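Side-chain contacts in farnesyltransferase, putative (Trypanosoma cruzi, PDB 3WCA), which probably catalyses the condensation of two farnesyl diphosphate molecules to squalene, a magnesium-dependent first step from farnesyl diphosphate toward lanosterol: residues 54-59 with 173-178; 100-105 with 109-114; 283-288 with 330-335. The protein carries 1 engineered substitution. One frame throughout, in Å; residues are numbered along the deposited sequence.

Interaction 1: 54-59 with 173-178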
loop_
_atom_site.group_PDB
_atom_site.type_symbol
_atom_site.label_atom_id
_atom_site.label_comp_id
_atom_site.label_asym_id
_atom_site.label_seq_id
_atom_site.Cartn_x
_atom_site.Cartn_y
_atom_site.Cartn_z
ATOM N N ARG A 54 -18.315 -3.790 -0.791
ATOM C CA ARG A 54 -17.699 -2.941 -1.788
ATOM C C ARG A 54 -17.971 -1.464 -1.579
ATOM O O ARG A 54 -17.078 -0.631 -1.771
ATOM C CB ARG A 54 -18.155 -3.372 -3.182
ATOM C CG ARG A 54 -17.218 -2.942 -4.280
ATOM C CD ARG A 54 -17.412 -3.797 -5.510
ATOM N NE ARG A 54 -18.590 -3.407 -6.262
ATOM C CZ ARG A 54 -19.346 -4.249 -6.960
ATOM N NH1 ARG A 54 -19.056 -5.539 -7.004
ATOM N NH2 ARG A 54 -20.399 -3.789 -7.616
ATOM N N ASP A 55 -19.204 -1.138 -1.199
ATOM C CA ASP A 55 -19.569 0.254 -0.962
ATOM C C ASP A 55 -18.778 0.776 0.224
ATOM O O ASP A 55 -18.232 1.870 0.176
ATOM C CB ASP A 55 -21.068 0.399 -0.659
ATOM C CG ASP A 55 -21.948 0.050 -1.848
ATOM O OD1 ASP A 55 -21.561 0.363 -2.993
ATOM O OD2 ASP A 55 -23.037 -0.526 -1.629
ATOM N N ALA A 56 -18.724 -0.017 1.291
ATOM C CA ALA A 56 -18.007 0.380 2.493
ATOM C C ALA A 56 -16.514 0.578 2.201
ATOM O O ALA A 56 -15.913 1.572 2.620
ATOM C CB ALA A 56 -18.195 -0.668 3.569
ATOM N N VAL A 57 -15.919 -0.372 1.486
ATOM C CA VAL A 57 -14.505 -0.283 1.146
ATOM C C VAL A 57 -14.244 0.874 0.177
ATOM O O VAL A 57 -13.232 1.569 0.294
ATOM C CB VAL A 57 -14.001 -1.612 0.555
ATOM C CG1 VAL A 57 -12.644 -1.431 -0.096
ATOM C CG2 VAL A 57 -13.904 -2.641 1.658
ATOM N N CYS A 58 -15.154 1.102 -0.764
ATOM C CA CYS A 58 -14.968 2.205 -1.701
ATOM C C CYS A 58 -14.970 3.570 -1.005
ATOM O O CYS A 58 -14.175 4.454 -1.339
ATOM C CB CYS A 58 -16.055 2.200 -2.767
ATOM S SG CYS A 58 -16.018 3.679 -3.767
ATOM N N ILE A 59 -15.878 3.740 -0.049
ATOM C CA ILE A 59 -15.978 4.992 0.695
ATOM C C ILE A 59 -14.773 5.149 1.619
ATOM O O ILE A 59 -14.257 6.253 1.804
ATOM C CB ILE A 59 -17.270 5.029 1.538
ATOM C CG1 ILE A 59 -18.477 4.884 0.621
ATOM C CG2 ILE A 59 -17.346 6.333 2.336
ATOM C CD1 ILE A 59 -18.443 5.835 -0.568
ATOM N N THR A 173 -9.492 -5.428 7.530
ATOM C CA THR A 173 -9.696 -6.598 8.369
ATOM C C THR A 173 -10.911 -6.391 9.291
ATOM O O THR A 173 -11.694 -7.318 9.510
ATOM C CB THR A 173 -8.433 -6.899 9.209
ATOM O OG1 THR A 173 -7.319 -7.144 8.336
ATOM C CG2 THR A 173 -8.646 -8.132 10.088
ATOM N N LEU A 174 -11.083 -5.176 9.813
ATOM C CA LEU A 174 -12.221 -4.893 10.686
ATOM C C LEU A 174 -13.518 -4.793 9.877
ATOM O O LEU A 174 -14.598 -5.061 10.396
ATOM C CB LEU A 174 -11.994 -3.604 11.480
ATOM C CG LEU A 174 -10.877 -3.630 12.529
ATOM C CD1 LEU A 174 -10.665 -2.212 13.061
ATOM C CD2 LEU A 174 -11.222 -4.598 13.665
ATOM N N LEU A 175 -13.421 -4.395 8.613
ATOM C CA LEU A 175 -14.614 -4.333 7.784
ATOM C C LEU A 175 -15.031 -5.757 7.409
ATOM O O LEU A 175 -16.216 -6.031 7.280
ATOM C CB LEU A 175 -14.378 -3.521 6.508
ATOM C CG LEU A 175 -14.305 -2.004 6.617
ATOM C CD1 LEU A 175 -14.122 -1.432 5.224
ATOM C CD2 LEU A 175 -15.575 -1.444 7.249
ATOM N N TYR A 176 -14.063 -6.656 7.234
ATOM C CA TYR A 176 -14.372 -8.045 6.880
ATOM C C TYR A 176 -15.134 -8.732 8.013
ATOM O O TYR A 176 -16.105 -9.459 7.780
ATOM C CB TYR A 176 -13.101 -8.874 6.606
ATOM C CG TYR A 176 -12.187 -8.405 5.479
ATOM C CD1 TYR A 176 -12.622 -7.520 4.499
ATOM C CD2 TYR A 176 -10.875 -8.878 5.398
ATOM C CE1 TYR A 176 -11.762 -7.107 3.460
ATOM C CE2 TYR A 176 -10.020 -8.482 4.373
ATOM C CZ TYR A 176 -10.460 -7.600 3.413
ATOM O OH TYR A 176 -9.590 -7.212 2.412
ATOM N N VAL A 177 -14.667 -8.527 9.239
ATOM C CA VAL A 177 -15.304 -9.130 10.406
ATOM C C VAL A 177 -16.695 -8.539 10.620
ATOM O O VAL A 177 -17.682 -9.259 10.753
ATOM C CB VAL A 177 -14.460 -8.898 11.671
ATOM C CG1 VAL A 177 -15.202 -9.412 12.904
ATOM C CG2 VAL A 177 -13.133 -9.611 11.529
ATOM N N SER A 178 -16.761 -7.218 10.638
ATOM C CA SER A 178 -18.013 -6.517 10.837
ATOM C C SER A 178 -19.087 -6.953 9.840
ATOM O O SER A 178 -20.277 -6.940 10.155
ATOM C CB SER A 178 -17.775 -5.013 10.722
ATOM O OG SER A 178 -18.977 -4.296 10.914
#
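Leu175 reaches from helix 154-179 toward helix 51-72 and carries this buried contact almost alone, which makes it a compact example of how one branched side chain can join two helices. Its methyl CD1 meets Val57 CG2 at 3.8 Å, the tight point of the interface. The torsions explain the choice of atoms: Leu175 holds CG anti to its carbonyl carbon (chi1 -75°) and is extended beyond it, so that CD1 leads, while Val57 offers the methyl that lies beside its own backbone N. The two side chains meet at a slant.

Beyond this pair the fit is looser. Ala56 points its methyl toward the other helix, yet Ala56 CB stays 4.5 Å from Leu175 CD1, and Leu175 CD1 lies 4.3 Å from the backbone C of Ala56. The loose side is not a solvent side, because Tyr128 of helix 126-147 touches both Ala56 and Leu175, whereas Phe279 of helix 274-294 packs on Val57. Along the next residue the character changes: Tyr176 starts away from the other helix and is among the residues that touch the bound farnesyl thiodiphosphate, and its OH makes a weak hydrogen bond with Ser280. Apolar contacts between helices beside a prenyl-chain pocket are typical of the all-helical isoprenoid synthase fold, to which squalene synthases belong.

Interaction 2: 100-105 with 109-114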
loop_
_atom_site.group_PDB
_atom_site.type_symbol
_atom_site.label_atom_id
_atom_site.label_comp_id
_atom_site.label_asym_id
_atom_site.label_seq_id
_atom_site.Cartn_x
_atom_site.Cartn_y
_atom_site.Cartn_z
ATOM N N SER A 100 -11.798 23.535 -1.088
ATOM C CA SER A 100 -11.640 24.101 -2.426
ATOM C C SER A 100 -10.278 24.278 -3.090
ATOM O O SER A 100 -10.175 24.101 -4.304
ATOM C CB SER A 100 -12.373 25.443 -2.494
ATOM O OG SER A 100 -13.770 25.268 -2.339
ATOM N N GLY A 101 -9.236 24.627 -2.343
ATOM C CA GLY A 101 -7.950 24.837 -2.999
ATOM C C GLY A 101 -6.837 23.841 -2.727
ATOM O O GLY A 101 -5.700 24.227 -2.447
ATOM N N VAL A 102 -7.140 22.556 -2.836
ATOM C CA VAL A 102 -6.130 21.550 -2.562
ATOM C C VAL A 102 -6.145 20.398 -3.560
ATOM O O VAL A 102 -7.204 19.926 -3.964
ATOM C CB VAL A 102 -6.320 20.995 -1.141
ATOM C CG1 VAL A 102 -5.198 20.038 -0.796
ATOM C CG2 VAL A 102 -6.381 22.147 -0.146
ATOM N N GLY A 103 -4.952 19.967 -3.958
ATOM C CA GLY A 103 -4.824 18.858 -4.885
ATOM C C GLY A 103 -4.808 19.190 -6.366
ATOM O O GLY A 103 -5.110 20.310 -6.779
ATOM N N VAL A 104 -4.452 18.190 -7.164
ATOM C CA VAL A 104 -4.395 18.323 -8.614
ATOM C C VAL A 104 -5.369 17.343 -9.276
ATOM O O VAL A 104 -5.649 16.275 -8.736
ATOM C CB VAL A 104 -2.962 18.036 -9.141
ATOM C CG1 VAL A 104 -2.549 16.611 -8.791
ATOM C CG2 VAL A 104 -2.905 18.247 -10.645
ATOM N N GLY A 105 -5.890 17.721 -10.440
ATOM C CA GLY A 105 -6.804 16.855 -11.162
ATOM C C GLY A 105 -8.016 16.382 -10.386
ATOM O O GLY A 105 -8.587 17.129 -9.599
ATOM N N GLU A 109 -11.070 17.501 -7.294
ATOM C CA GLU A 109 -12.516 17.341 -7.419
ATOM C C GLU A 109 -13.096 16.516 -6.267
ATOM O O GLU A 109 -14.210 16.774 -5.810
ATOM C CB GLU A 109 -12.838 16.660 -8.748
ATOM C CG GLU A 109 -14.305 16.680 -9.142
ATOM C CD GLU A 109 -14.560 15.855 -10.392
ATOM O OE1 GLU A 109 -13.665 15.811 -11.261
ATOM O OE2 GLU A 109 -15.650 15.257 -10.511
ATOM N N LEU A 110 -12.339 15.521 -5.808
ATOM C CA LEU A 110 -12.786 14.668 -4.709
ATOM C C LEU A 110 -13.073 15.518 -3.475
ATOM O O LEU A 110 -14.096 15.354 -2.807
ATOM C CB LEU A 110 -11.717 13.625 -4.375
ATOM C CG LEU A 110 -11.931 12.762 -3.127
ATOM C CD1 LEU A 110 -13.225 11.981 -3.228
ATOM C CD2 LEU A 110 -10.749 11.811 -2.973
ATOM N N LEU A 111 -12.166 16.437 -3.180
ATOM C CA LEU A 111 -12.343 17.297 -2.028
ATOM C C LEU A 111 -13.425 18.360 -2.224
ATOM O O LEU A 111 -14.202 18.608 -1.312
ATOM C CB LEU A 111 -11.009 17.944 -1.657
ATOM C CG LEU A 111 -9.995 16.940 -1.104
ATOM C CD1 LEU A 111 -8.624 17.584 -1.022
ATOM C CD2 LEU A 111 -10.445 16.460 0.268
ATOM N N GLU A 112 -13.487 18.972 -3.407
ATOM C CA GLU A 112 -14.490 20.008 -3.672
ATOM C C GLU A 112 -15.910 19.462 -3.642
ATOM O O GLU A 112 -16.826 20.123 -3.154
ATOM C CB GLU A 112 -14.229 20.680 -5.020
ATOM C CG GLU A 112 -12.859 21.323 -5.121
ATOM C CD GLU A 112 -12.595 21.940 -6.477
ATOM O OE1 GLU A 112 -12.915 21.297 -7.495
ATOM O OE2 GLU A 112 -12.054 23.064 -6.524
ATOM N N ARG A 113 -16.094 18.257 -4.167
ATOM C CA ARG A 113 -17.409 17.632 -4.176
ATOM C C ARG A 113 -17.416 16.503 -3.155
ATOM O O ARG A 113 -18.076 15.482 -3.342
ATOM C CB ARG A 113 -17.726 17.086 -5.570
ATOM C CG ARG A 113 -17.830 18.163 -6.638
ATOM C CD ARG A 113 -18.122 17.565 -8.008
ATOM N NE ARG A 113 -19.457 16.977 -8.107
ATOM C CZ ARG A 113 -19.846 16.188 -9.105
ATOM N NH1 ARG A 113 -19.001 15.892 -10.082
ATOM N NH2 ARG A 113 -21.079 15.697 -9.129
ATOM N N TYR A 114 -16.685 16.710 -2.065
ATOM C CA TYR A 114 -16.571 15.723 -0.997
ATOM C C TYR A 114 -17.916 15.389 -0.352
ATOM O O TYR A 114 -18.018 14.464 0.455
ATOM C CB TYR A 114 -15.601 16.235 0.068
ATOM C CG TYR A 114 -15.112 15.174 1.031
ATOM C CD1 TYR A 114 -14.187 14.208 0.625
ATOM C CD2 TYR A 114 -15.553 15.151 2.353
ATOM C CE1 TYR A 114 -13.710 13.251 1.515
ATOM C CE2 TYR A 114 -15.083 14.198 3.250
ATOM C CZ TYR A 114 -14.158 13.254 2.824
ATOM O OH TYR A 114 -13.669 12.333 3.712
HETATM O O HOH W 1 -13.715 25.438 -5.790
#
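Leu111 places CG beside its backbone N (chi1 -69°), and its side chain carries CD1 out to the loop, where it lies 4.1 Å from Val102 CB. Glu112 adopts a similar first torsion (chi1 -59°) and a straight chain beyond CG, which lays its carboxylate alongside the backbone of Ser100. The same local geometry thus delivers an apolar and a polar group to neighbouring points of one loop.

At the apolar point, Leu111 CD1 also rests 4.0 Å from the carbonyl O of Val102. Both side chains are buried: Leu111 packs on Ala66 and Thr69 of helix 51-72, and Val102 on Asp73 and Ile76. The polar point is less comfortable. Glu112 OE2 lies 3.1 Å from Ser100 O, and as both are acceptors the approach is not a hydrogen bond; it would tend to raise the proton affinity of the carboxylate. A water donates to Glu112 OE2 at 3.0 Å and is weakly linked to Ser100 OG at 3.5 Å, bridging the two residues on this more exposed side.

At the other end of the loop, Glu109 N gives a weak hydrogen bond of 3.4 Å to Gly105 O, the i to i+4 spacing of a helical turn. The Glu109 carboxylate forms a salt bridge with Arg106 and a weaker one with Arg113, where NH1 stands 3.4 Å from OE2. The loop thus folds back on helix 105-112. Gly103 N is hydrogen-bonded to Asp73, next to the magnesium ligand Asp72, and the Val102 side chain is about 12 Å from the bound magnesium ion, which places the contact near the rim of the magnesium site in the all-helical isoprenoid synthase fold.

Interaction 3: 283-288 with 330-335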
loop_
_atom_site.group_PDB
_atom_site.type_symbol
_atom_site.label_atom_id
_atom_site.label_comp_id
_atom_site.label_asym_id
_atom_site.label_seq_id
_atom_site.Cartn_x
_atom_site.Cartn_y
_atom_site.Cartn_z
ATOM N N PRO A 283 -3.625 -7.897 -4.942
ATOM C CA PRO A 283 -2.595 -6.872 -4.773
ATOM C C PRO A 283 -1.294 -7.470 -4.219
ATOM O O PRO A 283 -0.200 -7.037 -4.589
ATOM C CB PRO A 283 -3.251 -5.889 -3.802
ATOM C CG PRO A 283 -4.748 -6.047 -4.127
ATOM C CD PRO A 283 -4.836 -7.551 -4.178
ATOM N N GLN A 284 -1.409 -8.463 -3.343
ATOM C CA GLN A 284 -0.224 -9.090 -2.783
ATOM C C GLN A 284 0.554 -9.830 -3.873
ATOM O O GLN A 284 1.773 -9.708 -3.960
ATOM C CB GLN A 284 -0.591 -10.071 -1.658
ATOM C CG GLN A 284 -1.283 -9.444 -0.434
ATOM C CD GLN A 284 -0.444 -8.379 0.243
ATOM O OE1 GLN A 284 0.783 -8.490 0.309
ATOM N NE2 GLN A 284 -1.097 -7.345 0.756
ATOM N N VAL A 285 -0.139 -10.600 -4.705
ATOM C CA VAL A 285 0.555 -11.322 -5.767
ATOM C C VAL A 285 1.213 -10.329 -6.746
ATOM O O VAL A 285 2.318 -10.565 -7.232
ATOM C CB VAL A 285 -0.406 -12.254 -6.520
ATOM C CG1 VAL A 285 0.309 -12.906 -7.694
ATOM C CG2 VAL A 285 -0.937 -13.318 -5.567
ATOM N N MET A 286 0.540 -9.217 -7.020
ATOM C CA MET A 286 1.077 -8.186 -7.910
ATOM C C MET A 286 2.338 -7.551 -7.309
ATOM O O MET A 286 3.282 -7.224 -8.022
ATOM C CB MET A 286 0.044 -7.089 -8.110
ATOM C CG MET A 286 -1.248 -7.593 -8.650
ATOM S SD MET A 286 -1.335 -7.183 -10.354
ATOM C CE MET A 286 -2.569 -5.883 -10.205
ATOM N N ALA A 287 2.323 -7.354 -5.997
ATOM C CA ALA A 287 3.454 -6.761 -5.303
ATOM C C ALA A 287 4.662 -7.683 -5.395
ATOM O O ALA A 287 5.778 -7.226 -5.641
ATOM C CB ALA A 287 3.097 -6.498 -3.836
ATOM N N MET A 288 4.441 -8.982 -5.210
ATOM C CA MET A 288 5.542 -9.929 -5.291
ATOM C C MET A 288 6.094 -10.001 -6.716
ATOM O O MET A 288 7.298 -10.194 -6.901
ATOM C CB MET A 288 5.113 -11.316 -4.812
ATOM C CG MET A 288 6.261 -12.331 -4.757
ATOM S SD MET A 288 7.541 -11.995 -3.492
ATOM C CE MET A 288 6.704 -12.588 -2.111
ATOM N N LYS A 330 4.963 -18.477 -5.076
ATOM C CA LYS A 330 6.159 -19.303 -5.047
ATOM C C LYS A 330 6.929 -19.050 -6.343
ATOM O O LYS A 330 8.143 -18.819 -6.333
ATOM C CB LYS A 330 5.790 -20.782 -4.943
ATOM C CG LYS A 330 6.995 -21.686 -4.718
ATOM C CD LYS A 330 6.668 -23.141 -4.975
ATOM C CE LYS A 330 6.684 -23.925 -3.687
ATOM N NZ LYS A 330 5.803 -23.273 -2.683
ATOM N N THR A 331 6.207 -19.083 -7.459
ATOM C CA THR A 331 6.809 -18.843 -8.766
ATOM C C THR A 331 7.567 -17.519 -8.827
ATOM O O THR A 331 8.704 -17.474 -9.293
ATOM C CB THR A 331 5.752 -18.825 -9.888
ATOM O OG1 THR A 331 5.200 -20.137 -10.052
ATOM C CG2 THR A 331 6.382 -18.382 -11.195
ATOM N N TYR A 332 6.928 -16.441 -8.385
ATOM C CA TYR A 332 7.574 -15.140 -8.402
ATOM C C TYR A 332 8.709 -15.072 -7.390
ATOM O O TYR A 332 9.747 -14.477 -7.654
ATOM C CB TYR A 332 6.552 -14.039 -8.141
ATOM C CG TYR A 332 5.708 -13.747 -9.358
ATOM C CD1 TYR A 332 6.288 -13.257 -10.526
ATOM C CD2 TYR A 332 4.336 -14.005 -9.360
ATOM C CE1 TYR A 332 5.527 -13.029 -11.670
ATOM C CE2 TYR A 332 3.563 -13.787 -10.498
ATOM C CZ TYR A 332 4.158 -13.300 -11.645
ATOM O OH TYR A 332 3.390 -13.070 -12.766
ATOM N N THR A 333 8.516 -15.685 -6.231
ATOM C CA THR A 333 9.554 -15.692 -5.215
ATOM C C THR A 333 10.781 -16.393 -5.784
ATOM O O THR A 333 11.912 -15.963 -5.555
ATOM C CB THR A 333 9.111 -16.450 -3.954
ATOM O OG1 THR A 333 7.954 -15.817 -3.391
ATOM C CG2 THR A 333 10.247 -16.470 -2.926
ATOM N N LEU A 334 10.557 -17.479 -6.518
ATOM C CA LEU A 334 11.662 -18.226 -7.112
ATOM C C LEU A 334 12.334 -17.438 -8.235
ATOM O O LEU A 334 13.519 -17.633 -8.506
ATOM C CB LEU A 334 11.180 -19.585 -7.645
ATOM C CG LEU A 334 10.746 -20.656 -6.633
ATOM C CD1 LEU A 334 10.212 -21.886 -7.360
ATOM C CD2 LEU A 334 11.929 -21.039 -5.767
ATOM N N ARG A 335 11.582 -16.558 -8.896
ATOM C CA ARG A 335 12.149 -15.744 -9.969
ATOM C C ARG A 335 13.057 -14.676 -9.371
ATOM O O ARG A 335 14.071 -14.303 -9.967
ATOM C CB ARG A 335 11.057 -15.048 -10.797
ATOM C CG ARG A 335 10.510 -15.867 -11.956
ATOM C CD ARG A 335 11.606 -16.259 -12.952
ATOM N NE ARG A 335 12.107 -15.131 -13.736
ATOM C CZ ARG A 335 13.025 -15.235 -14.694
ATOM N NH1 ARG A 335 13.551 -16.416 -14.987
ATOM N NH2 ARG A 335 13.404 -14.162 -15.376
#
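Met288 and Tyr332 pass head to tail, Met288 CG lying against Tyr332 CB at 3.8 Å. The CA atoms of Met288 and Tyr332 are the nearest such pair across the two segments, 6.4 Å apart. The methionine starts with CG anti to its backbone N (chi1 -175°) and then bends at both following torsions, which turns the thioether toward Thr333. There Met288 CE lies 3.7 Å from Thr333 OG1, and Met288 SD stands at 3.8 Å from the same oxygen. These are van der Waals approaches; the hydroxyl has its hydrogen-bond partner in its own helix, the carbonyl O of Leu329.

The segments belong to two neighbouring helices of the all-helical isoprenoid synthase fold, 274-294 and 322-338, which run nearly parallel, their axes 9.8 Å apart and inclined by 18° within these short stretches. One turn before Met288, Val285 approaches the Tyr332 ring, its CG1 coming obliquely to within 4.4 Å of Tyr332 CE2.

Helix 309-318 adds a third element through Ile315, which packs on both Val285 and Tyr332. Beyond the methionine, Ile358 and Met361 of helix 347-362 touch Thr333, while Leu329, one turn earlier in helix 322-338, touches both Val285 and Met288.

In the fold
From the N terminus, helix 51-72 supplies the first partner of interaction 1, whose second partner, residues 173-178 on helix 154-179, follows 54-59 by 114 residues. Interaction 2 opens and closes within that span: its loop closure is short, joining residues 100-105 to the helix that follows them at once. Interaction 3 comes in series after both, linking 283-288 to 330-335, 42 residues apart at their nearest ends, and none crosses another. Helix 51-72 is common ground for the first two, since it contains 54-59 and also packs on Leu111. Helix 274-294 likewise touches interaction 1 before entering interaction 3. Interactions 2 and 3 lie on opposite sides of the chain's centre, their own centres about 36 Å apart.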